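Local coordinates for protein 3-methylornithine synthase (PDB 3T7V) that isomerises L-lysine to (3R)-3-methyl-D-ornithine by radical SAM chemistry, using a [4Fe-4S] cluster and S-adenosylmethionine, in the biosynthesis of pyrrolysine, at residues F55-C63 with G335-F344; A163-Y173 with Y202-T210. All coordinates share one frame; numbering follows the deposited sequence.

Contact 1 of 2, residues F55-C63 with G335-F344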
# COMPACT_ATOMS: atom_id res chain seq x y z
N PHE A 55 -18.52 -2.69 4.38
CA PHE A 55 -18.01 -3.56 3.31
C PHE A 55 -18.48 -4.98 3.36
O PHE A 55 -18.17 -5.80 2.46
CB PHE A 55 -16.46 -3.53 3.25
CG PHE A 55 -15.94 -2.16 2.98
CD1 PHE A 55 -15.92 -1.67 1.65
CD2 PHE A 55 -15.56 -1.31 4.02
CE1 PHE A 55 -15.45 -0.35 1.38
CE2 PHE A 55 -15.15 -0.02 3.73
CZ PHE A 55 -15.03 0.48 2.44
N GLY A 56 -19.25 -5.30 4.40
CA GLY A 56 -19.59 -6.70 4.63
C GLY A 56 -18.37 -7.60 4.73
O GLY A 56 -17.33 -7.20 5.24
N ASN A 57 -18.52 -8.82 4.20
CA ASN A 57 -17.44 -9.79 4.10
C ASN A 57 -16.79 -9.78 2.74
O ASN A 57 -16.14 -10.76 2.41
CB ASN A 57 -17.93 -11.21 4.41
CG ASN A 57 -18.81 -11.80 3.31
OD1 ASN A 57 -19.51 -11.08 2.57
ND2 ASN A 57 -18.72 -13.13 3.14
N ARG A 58 -16.91 -8.68 2.00
CA ARG A 58 -16.41 -8.60 0.64
C ARG A 58 -15.05 -7.89 0.61
O ARG A 58 -14.85 -6.90 1.27
CB ARG A 58 -17.40 -7.91 -0.31
CG ARG A 58 -18.83 -8.51 -0.33
CD ARG A 58 -18.87 -9.99 -0.63
NE ARG A 58 -18.74 -10.25 -2.07
CZ ARG A 58 -19.72 -10.24 -2.99
NH1 ARG A 58 -21.01 -9.97 -2.68
NH2 ARG A 58 -19.37 -10.49 -4.26
N VAL A 59 -14.10 -8.44 -0.16
CA VAL A 59 -12.74 -7.95 -0.12
C VAL A 59 -12.34 -7.61 -1.56
O VAL A 59 -12.70 -8.29 -2.53
CB VAL A 59 -11.82 -9.14 0.42
CG1 VAL A 59 -10.34 -8.74 0.34
CG2 VAL A 59 -12.22 -9.51 1.83
N PHE A 60 -11.51 -6.57 -1.70
CA PHE A 60 -10.97 -6.16 -3.00
C PHE A 60 -9.58 -6.79 -3.18
O PHE A 60 -8.91 -7.10 -2.17
CB PHE A 60 -10.89 -4.62 -3.08
CG PHE A 60 -12.22 -3.94 -2.93
CD1 PHE A 60 -13.21 -4.19 -3.85
CD2 PHE A 60 -12.45 -3.10 -1.86
CE1 PHE A 60 -14.49 -3.57 -3.68
CE2 PHE A 60 -13.68 -2.41 -1.73
CZ PHE A 60 -14.67 -2.69 -2.64
N LEU A 61 -9.16 -6.99 -4.41
CA LEU A 61 -7.92 -7.73 -4.76
C LEU A 61 -7.08 -6.89 -5.73
O LEU A 61 -7.57 -6.50 -6.81
CB LEU A 61 -8.22 -9.06 -5.39
CG LEU A 61 -9.12 -9.96 -4.57
CD1 LEU A 61 -9.59 -11.18 -5.39
CD2 LEU A 61 -8.39 -10.40 -3.30
N ASN A 62 -5.82 -6.59 -5.38
CA ASN A 62 -4.95 -5.69 -6.22
C ASN A 62 -3.72 -6.48 -6.60
O ASN A 62 -2.98 -7.02 -5.71
CB ASN A 62 -4.54 -4.50 -5.32
CG ASN A 62 -3.91 -3.33 -6.08
OD1 ASN A 62 -3.95 -3.24 -7.28
ND2 ASN A 62 -3.41 -2.36 -5.29
N CYS A 63 -3.50 -6.60 -7.90
CA CYS A 63 -2.24 -7.25 -8.36
C CYS A 63 -1.09 -6.28 -8.34
O CYS A 63 -1.28 -5.11 -8.57
CB CYS A 63 -2.48 -7.68 -9.76
SG CYS A 63 -1.16 -8.65 -10.49
N GLY A 335 -14.40 -17.07 5.58
CA GLY A 335 -15.78 -16.61 5.41
C GLY A 335 -15.93 -15.32 4.65
O GLY A 335 -16.96 -14.60 4.80
N MET A 336 -14.92 -15.02 3.84
CA MET A 336 -14.94 -13.74 3.08
C MET A 336 -14.99 -14.08 1.61
O MET A 336 -14.67 -15.21 1.22
CB MET A 336 -13.73 -12.88 3.44
CG MET A 336 -13.78 -12.47 4.94
SD MET A 336 -12.40 -11.39 5.31
CE MET A 336 -13.32 -9.82 5.27
N LYS A 337 -15.31 -13.09 0.79
CA LYS A 337 -15.51 -13.30 -0.68
C LYS A 337 -15.01 -12.10 -1.47
O LYS A 337 -15.14 -10.98 -1.01
CB LYS A 337 -17.04 -13.52 -0.97
CG LYS A 337 -17.50 -13.78 -2.39
CD LYS A 337 -19.03 -13.97 -2.42
CE LYS A 337 -19.58 -14.14 -3.86
NZ LYS A 337 -18.77 -15.09 -4.67
N PRO A 338 -14.47 -12.31 -2.67
CA PRO A 338 -14.20 -11.12 -3.45
C PRO A 338 -15.42 -10.29 -3.71
O PRO A 338 -16.51 -10.83 -3.99
CB PRO A 338 -13.54 -11.66 -4.73
CG PRO A 338 -13.03 -13.00 -4.37
CD PRO A 338 -14.03 -13.54 -3.34
N ALA A 339 -15.22 -8.94 -3.68
CA ALA A 339 -16.26 -7.98 -4.00
C ALA A 339 -16.65 -7.97 -5.49
O ALA A 339 -15.90 -8.41 -6.39
CB ALA A 339 -15.79 -6.58 -3.59
N ARG A 340 -17.83 -7.35 -5.76
CA ARG A 340 -18.22 -7.11 -7.16
C ARG A 340 -17.38 -5.93 -7.70
O ARG A 340 -17.02 -5.01 -6.94
CB ARG A 340 -19.65 -6.64 -7.23
CG ARG A 340 -20.68 -7.77 -6.99
CD ARG A 340 -22.04 -7.23 -7.42
NE ARG A 340 -23.05 -8.22 -7.07
CZ ARG A 340 -24.31 -8.11 -7.45
NH1 ARG A 340 -24.66 -7.07 -8.23
NH2 ARG A 340 -25.17 -9.05 -7.07
N GLN A 341 -17.11 -5.97 -8.99
CA GLN A 341 -16.37 -4.88 -9.62
C GLN A 341 -17.08 -3.56 -9.49
O GLN A 341 -16.41 -2.55 -9.28
CB GLN A 341 -16.14 -5.22 -11.09
CG GLN A 341 -15.05 -4.22 -11.68
CD GLN A 341 -13.60 -4.38 -11.10
OE1 GLN A 341 -13.27 -5.45 -10.58
NE2 GLN A 341 -12.72 -3.33 -11.17
N ALA A 342 -18.41 -3.52 -9.56
CA ALA A 342 -19.09 -2.25 -9.51
C ALA A 342 -18.91 -1.57 -8.15
O ALA A 342 -18.92 -0.30 -8.05
CB ALA A 342 -20.59 -2.43 -9.78
N ASP A 343 -18.76 -2.39 -7.11
CA ASP A 343 -18.54 -1.85 -5.75
C ASP A 343 -17.19 -1.20 -5.63
O ASP A 343 -17.07 -0.20 -4.97
CB ASP A 343 -18.78 -2.89 -4.71
CG ASP A 343 -20.30 -3.24 -4.64
OD1 ASP A 343 -21.16 -2.37 -5.04
OD2 ASP A 343 -20.64 -4.37 -4.23
N PHE A 344 -16.20 -1.78 -6.32
CA PHE A 344 -14.89 -1.14 -6.38
C PHE A 344 -14.96 0.14 -7.23
O PHE A 344 -14.42 1.18 -6.83
CB PHE A 344 -13.83 -2.11 -6.97
CG PHE A 344 -12.47 -1.51 -6.85
CD1 PHE A 344 -11.75 -1.09 -7.96
CD2 PHE A 344 -11.86 -1.33 -5.57
CE1 PHE A 344 -10.52 -0.44 -7.86
CE2 PHE A 344 -10.60 -0.74 -5.46
CZ PHE A 344 -9.94 -0.27 -6.62
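The Phe60 ring takes the edge of Phe344 on one face in a T-shaped pair, centroids 5.2 Å apart and planes at 61°; CD2 of Phe344 comes in over the rim, 3.6 Å from CD1 of Phe60. Near the plane of the Phe60 ring, at its edge, lies the carbonyl O of Arg340, and the methyl CB of Ala339 packs obliquely against CE1 of Phe60 at 3.3 Å. The Arg58 guanidinium is the second flat group. CD and CE of Lys337 run along one of its faces, the two side chains side by side, while the edge grips one acceptor: NE and NH2 both donate to Pro338 O, at 3.0 and 2.9 Å, with the oxygen in the guanidinium plane. Bends at chi2 (-55°) and chi3 (-80°) turn the guanidinium across to Pro338 O and alongside the Lys337 chain. Between the backbones, Lys337 N bonds to Asn57 O, Val59 N to Lys337 O and Ala339 N to Val59 O, the alternation of parallel strands. Before the strands begin, the Asn57 side-chain ND2 makes a nearly straight bond of 2.8 Å to Gly335 O, just past the helix 324-334, and CG2 of Val59 meets CE of Met336. Main-chain bonds and Arg58 thus join the strands, and the Phe60-Phe344 pair reaches the helix that follows. The neutral Pro338 O, taking two Arg58 donors, probably fixes the guanidinium's rotation.

Contact 2 of 2, residues A163-Y173 with Y202-T210. With SAM (S-adenosylmethionine), chain C; MD0 (5-amino-D-isoleucine), chain D.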
# COMPACT_ATOMS: atom_id res chain seq x y z
N ALA A 163 -4.94 5.89 -15.94
CA ALA A 163 -4.57 5.68 -14.54
C ALA A 163 -5.67 6.20 -13.59
O ALA A 163 -6.20 7.28 -13.77
CB ALA A 163 -3.23 6.37 -14.26
N ASN A 164 -6.04 5.38 -12.61
CA ASN A 164 -7.09 5.71 -11.67
C ASN A 164 -6.60 6.09 -10.27
O ASN A 164 -7.31 6.87 -9.60
CB ASN A 164 -8.02 4.49 -11.50
CG ASN A 164 -8.73 4.16 -12.77
OD1 ASN A 164 -9.75 4.82 -13.11
ND2 ASN A 164 -8.19 3.26 -13.49
N PHE A 165 -5.56 5.48 -9.74
CA PHE A 165 -5.06 5.70 -8.38
C PHE A 165 -3.61 6.10 -8.51
O PHE A 165 -2.85 5.57 -9.34
CB PHE A 165 -5.17 4.34 -7.61
CG PHE A 165 -6.13 4.30 -6.50
CD1 PHE A 165 -5.74 4.89 -5.26
CD2 PHE A 165 -7.33 3.66 -6.61
CE1 PHE A 165 -6.61 4.82 -4.17
CE2 PHE A 165 -8.22 3.59 -5.52
CZ PHE A 165 -7.84 4.15 -4.31
N LEU A 166 -3.23 7.00 -7.66
CA LEU A 166 -1.79 7.30 -7.44
C LEU A 166 -1.43 6.86 -6.03
O LEU A 166 -2.04 7.32 -5.06
CB LEU A 166 -1.53 8.81 -7.56
CG LEU A 166 -0.07 9.21 -7.17
CD1 LEU A 166 0.90 8.63 -8.16
CD2 LEU A 166 -0.03 10.71 -7.14
N ALA A 167 -0.44 5.98 -5.93
CA ALA A 167 0.04 5.58 -4.58
C ALA A 167 1.38 6.25 -4.37
O ALA A 167 2.34 5.98 -5.10
CB ALA A 167 0.16 4.04 -4.53
N LEU A 168 1.43 7.13 -3.40
CA LEU A 168 2.67 7.91 -3.16
C LEU A 168 2.74 8.16 -1.66
O LEU A 168 2.11 9.10 -1.14
CB LEU A 168 2.57 9.28 -3.97
CG LEU A 168 3.91 10.04 -4.01
CD1 LEU A 168 4.92 9.33 -4.93
CD2 LEU A 168 3.62 11.50 -4.50
N TYR A 169 3.41 7.23 -0.96
CA TYR A 169 3.26 7.25 0.50
C TYR A 169 4.22 8.22 1.13
O TYR A 169 5.35 8.39 0.71
CB TYR A 169 3.57 5.82 1.09
CG TYR A 169 2.81 4.69 0.37
CD1 TYR A 169 1.55 4.93 -0.18
CD2 TYR A 169 3.36 3.45 0.25
CE1 TYR A 169 0.88 3.91 -0.89
CE2 TYR A 169 2.73 2.45 -0.44
CZ TYR A 169 1.51 2.69 -1.03
OH TYR A 169 0.88 1.67 -1.74
N GLN A 170 3.72 8.90 2.16
CA GLN A 170 4.58 9.87 2.87
C GLN A 170 5.59 9.20 3.83
O GLN A 170 6.62 9.82 4.17
CB GLN A 170 3.73 10.81 3.70
CG GLN A 170 4.45 12.14 3.99
CD GLN A 170 4.65 13.04 2.80
OE1 GLN A 170 3.95 12.92 1.81
NE2 GLN A 170 5.57 14.01 2.93
N GLU A 171 5.27 7.95 4.27
CA GLU A 171 6.12 7.17 5.26
C GLU A 171 5.94 7.67 6.69
O GLU A 171 5.68 6.90 7.62
CB GLU A 171 7.62 7.10 4.99
CG GLU A 171 8.05 6.89 3.57
CD GLU A 171 7.38 5.73 2.93
OE1 GLU A 171 6.79 4.78 3.56
OE2 GLU A 171 7.38 5.74 1.69
N THR A 172 6.06 8.97 6.85
CA THR A 172 5.84 9.60 8.17
C THR A 172 5.52 11.08 7.91
O THR A 172 6.13 11.71 7.03
CB THR A 172 7.11 9.46 9.04
OG1 THR A 172 6.89 10.12 10.27
CG2 THR A 172 8.36 10.04 8.39
N TYR A 173 4.72 11.66 8.78
CA TYR A 173 4.58 13.11 8.83
C TYR A 173 5.39 13.79 9.95
O TYR A 173 5.26 15.02 10.15
CB TYR A 173 3.09 13.52 9.01
CG TYR A 173 2.33 13.31 7.72
CD1 TYR A 173 1.91 12.04 7.31
CD2 TYR A 173 2.06 14.39 6.91
CE1 TYR A 173 1.27 11.85 6.05
CE2 TYR A 173 1.40 14.23 5.68
CZ TYR A 173 1.02 12.97 5.28
OH TYR A 173 0.41 12.82 4.05
N TYR A 202 -7.59 11.65 -10.02
CA TYR A 202 -7.13 10.41 -9.36
C TYR A 202 -7.72 10.22 -7.97
O TYR A 202 -7.97 11.19 -7.25
CB TYR A 202 -5.59 10.51 -9.13
CG TYR A 202 -4.70 10.36 -10.30
CD1 TYR A 202 -4.14 9.09 -10.59
CD2 TYR A 202 -4.31 11.46 -11.08
CE1 TYR A 202 -3.22 8.93 -11.58
CE2 TYR A 202 -3.37 11.28 -12.09
CZ TYR A 202 -2.86 10.04 -12.34
OH TYR A 202 -1.92 9.92 -13.30
N CYS A 203 -7.86 8.95 -7.61
CA CYS A 203 -7.93 8.60 -6.19
C CYS A 203 -6.47 8.50 -5.68
O CYS A 203 -5.59 8.19 -6.50
CB CYS A 203 -8.57 7.20 -6.06
SG CYS A 203 -10.30 7.21 -6.35
N VAL A 204 -6.22 8.73 -4.40
CA VAL A 204 -4.84 8.72 -3.88
C VAL A 204 -4.73 7.79 -2.72
O VAL A 204 -5.69 7.63 -1.91
CB VAL A 204 -4.30 10.11 -3.62
CG1 VAL A 204 -4.38 10.97 -4.89
CG2 VAL A 204 -5.04 10.80 -2.53
N GLU A 205 -3.60 7.08 -2.64
CA GLU A 205 -3.27 6.25 -1.46
C GLU A 205 -2.07 6.90 -0.78
O GLU A 205 -1.04 7.18 -1.44
CB GLU A 205 -2.87 4.82 -1.92
CG GLU A 205 -2.63 3.89 -0.70
CD GLU A 205 -2.14 2.46 -1.01
OE1 GLU A 205 -1.62 2.16 -2.11
OE2 GLU A 205 -2.19 1.62 -0.03
N ASP A 206 -2.21 7.05 0.53
CA ASP A 206 -1.09 7.47 1.39
C ASP A 206 -0.77 6.34 2.30
O ASP A 206 -1.56 5.37 2.45
CB ASP A 206 -1.50 8.72 2.18
CG ASP A 206 -0.32 9.55 2.74
OD1 ASP A 206 0.89 9.18 2.53
OD2 ASP A 206 -0.65 10.65 3.30
N GLY A 207 0.41 6.41 2.91
CA GLY A 207 0.86 5.30 3.73
C GLY A 207 1.93 5.74 4.69
O GLY A 207 2.70 6.65 4.41
N ILE A 208 1.96 5.03 5.80
CA ILE A 208 3.03 5.20 6.80
C ILE A 208 3.77 3.93 7.11
O ILE A 208 3.27 2.81 6.83
CB ILE A 208 2.45 5.90 8.00
CG1 ILE A 208 1.46 4.98 8.65
CG2 ILE A 208 2.01 7.35 7.57
CD1 ILE A 208 0.78 5.62 9.93
N LEU A 209 5.02 4.06 7.53
CA LEU A 209 5.82 2.95 7.96
C LEU A 209 5.82 2.88 9.45
O LEU A 209 5.89 3.91 10.13
CB LEU A 209 7.22 3.18 7.48
CG LEU A 209 7.67 2.76 6.19
CD1 LEU A 209 9.21 3.00 6.08
CD2 LEU A 209 7.50 1.26 6.02
N THR A 210 5.72 1.66 10.00
CA THR A 210 5.87 1.47 11.44
C THR A 210 7.02 0.56 11.68
O THR A 210 7.43 -0.14 10.80
CB THR A 210 4.56 1.00 12.13
OG1 THR A 210 4.75 1.12 13.55
CG2 THR A 210 4.20 -0.42 11.82
N SAM C . 9.61 4.26 -5.78
CA SAM C . 8.31 4.69 -5.55
C SAM C . 8.09 5.33 -4.24
O SAM C . 9.01 5.35 -3.39
OXT SAM C . 6.98 5.94 -4.07
CB SAM C . 7.45 3.67 -5.29
CG SAM C . 7.82 2.52 -4.44
SD SAM C . 6.62 2.25 -3.07
CE SAM C . 5.97 0.66 -3.50
C5' SAM C . 7.72 1.81 -1.74
C4' SAM C . 7.20 2.05 -0.53
O4' SAM C . 7.38 0.53 -0.22
C3' SAM C . 7.82 2.92 0.25
O3' SAM C . 6.77 3.89 0.11
C2' SAM C . 7.50 2.11 1.51
O2' SAM C . 6.28 2.53 2.20
C1' SAM C . 7.47 0.60 1.21
N9 SAM C . 8.80 -0.02 1.54
C8 SAM C . 10.02 0.12 0.93
N7 SAM C . 10.92 -0.57 1.61
C5 SAM C . 10.28 -1.18 2.66
C6 SAM C . 10.74 -1.96 3.73
N6 SAM C . 12.03 -2.30 3.88
N1 SAM C . 9.84 -2.45 4.60
C2 SAM C . 8.52 -2.13 4.51
N3 SAM C . 8.06 -1.29 3.55
C4 SAM C . 8.96 -0.84 2.62
C MD0 D . 2.22 -3.74 -1.54
N MD0 D . 4.29 -4.67 -2.40
O MD0 D . 1.04 -3.43 -1.81
CA MD0 D . 3.25 -3.67 -2.62
CB MD0 D . 3.88 -2.25 -2.69
CD MD0 D . 3.30 0.05 -3.71
NE MD0 D . 2.18 0.89 -4.13
CG MD0 D . 2.77 -1.25 -3.13
CG2 MD0 D . 4.50 -1.77 -1.35
OXT MD0 D . 2.58 -4.11 -0.42
O HOH W 1 5.93 6.46 10.46
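Tyr169 OH lies between Glu205 and the bound 5-amino-D-isoleucine: it donates to Glu205 OE1 at 2.6 Å, from above the carboxylate plane, and accepts from the ligand amine NE at 2.8 Å. The extended Glu205 chain (chi1 -176°) carries its carboxylate to this hydroxyl, and its OE2 is salt-bridged to Arg235, another ligand-binding residue. A phenylalanine in place of Tyr169 would probably leave the ligand amine and Glu205 OE1 each without this hydroxyl partner. Glu171 serves the cofactor: OE1 accepts from SAM O2' at 2.7 Å and OE2 from O3' at 2.5 Å, with Arg182 pairing to OE2 as well. Asp206 is shared out among three donors, OD1 taking Gln170 N and Gly207 N, OD2 taking Tyr173 OH on its syn lone pair at 2.5 Å. Gly207 lies so close to the Tyr169 ring that a CB there would clash with CG. The backbones pair as parallel strands from Cys203 N to Asn164 O through to Leu168 N on Glu205 O; beyond a one-residue shift of register, Glu171 N meets Gly207 O and Leu209 N meets Glu171 O, whose carbonyl also receives a water bridging to Leu209 O. At the start of the strands, CB of Cys203 sits over the centre of the Phe165 ring, 3.4 Å from its centroid, a CH-pi contact. Neighbouring parallel strands with the substrate and SAM residues at and just beyond their C-terminal ends are characteristic of the radical SAM TIM-barrel core.

Both contacts reach the same curled parallel sheet, with centres 21 Å apart and nearest atoms about 4 Å apart without touching. Contact 2 is nested along the chain inside the long loop that contact 1 closes. Their roles differ: contact 2 is buried and brings Tyr169 and Glu171 to the bound 5-amino-D-isoleucine and SAM, whereas contact 1 joins the start of strand 58-68 to a segment near the C-terminal end of the chain, at a partly buried margin. Contact 1 stays behind the pocket and does not line it: the side chain of Leu61 is about 11 Å from the 5-amino-D-isoleucine and that of Phe60 about 8 Å from the ligand-binding Thr298 side chain.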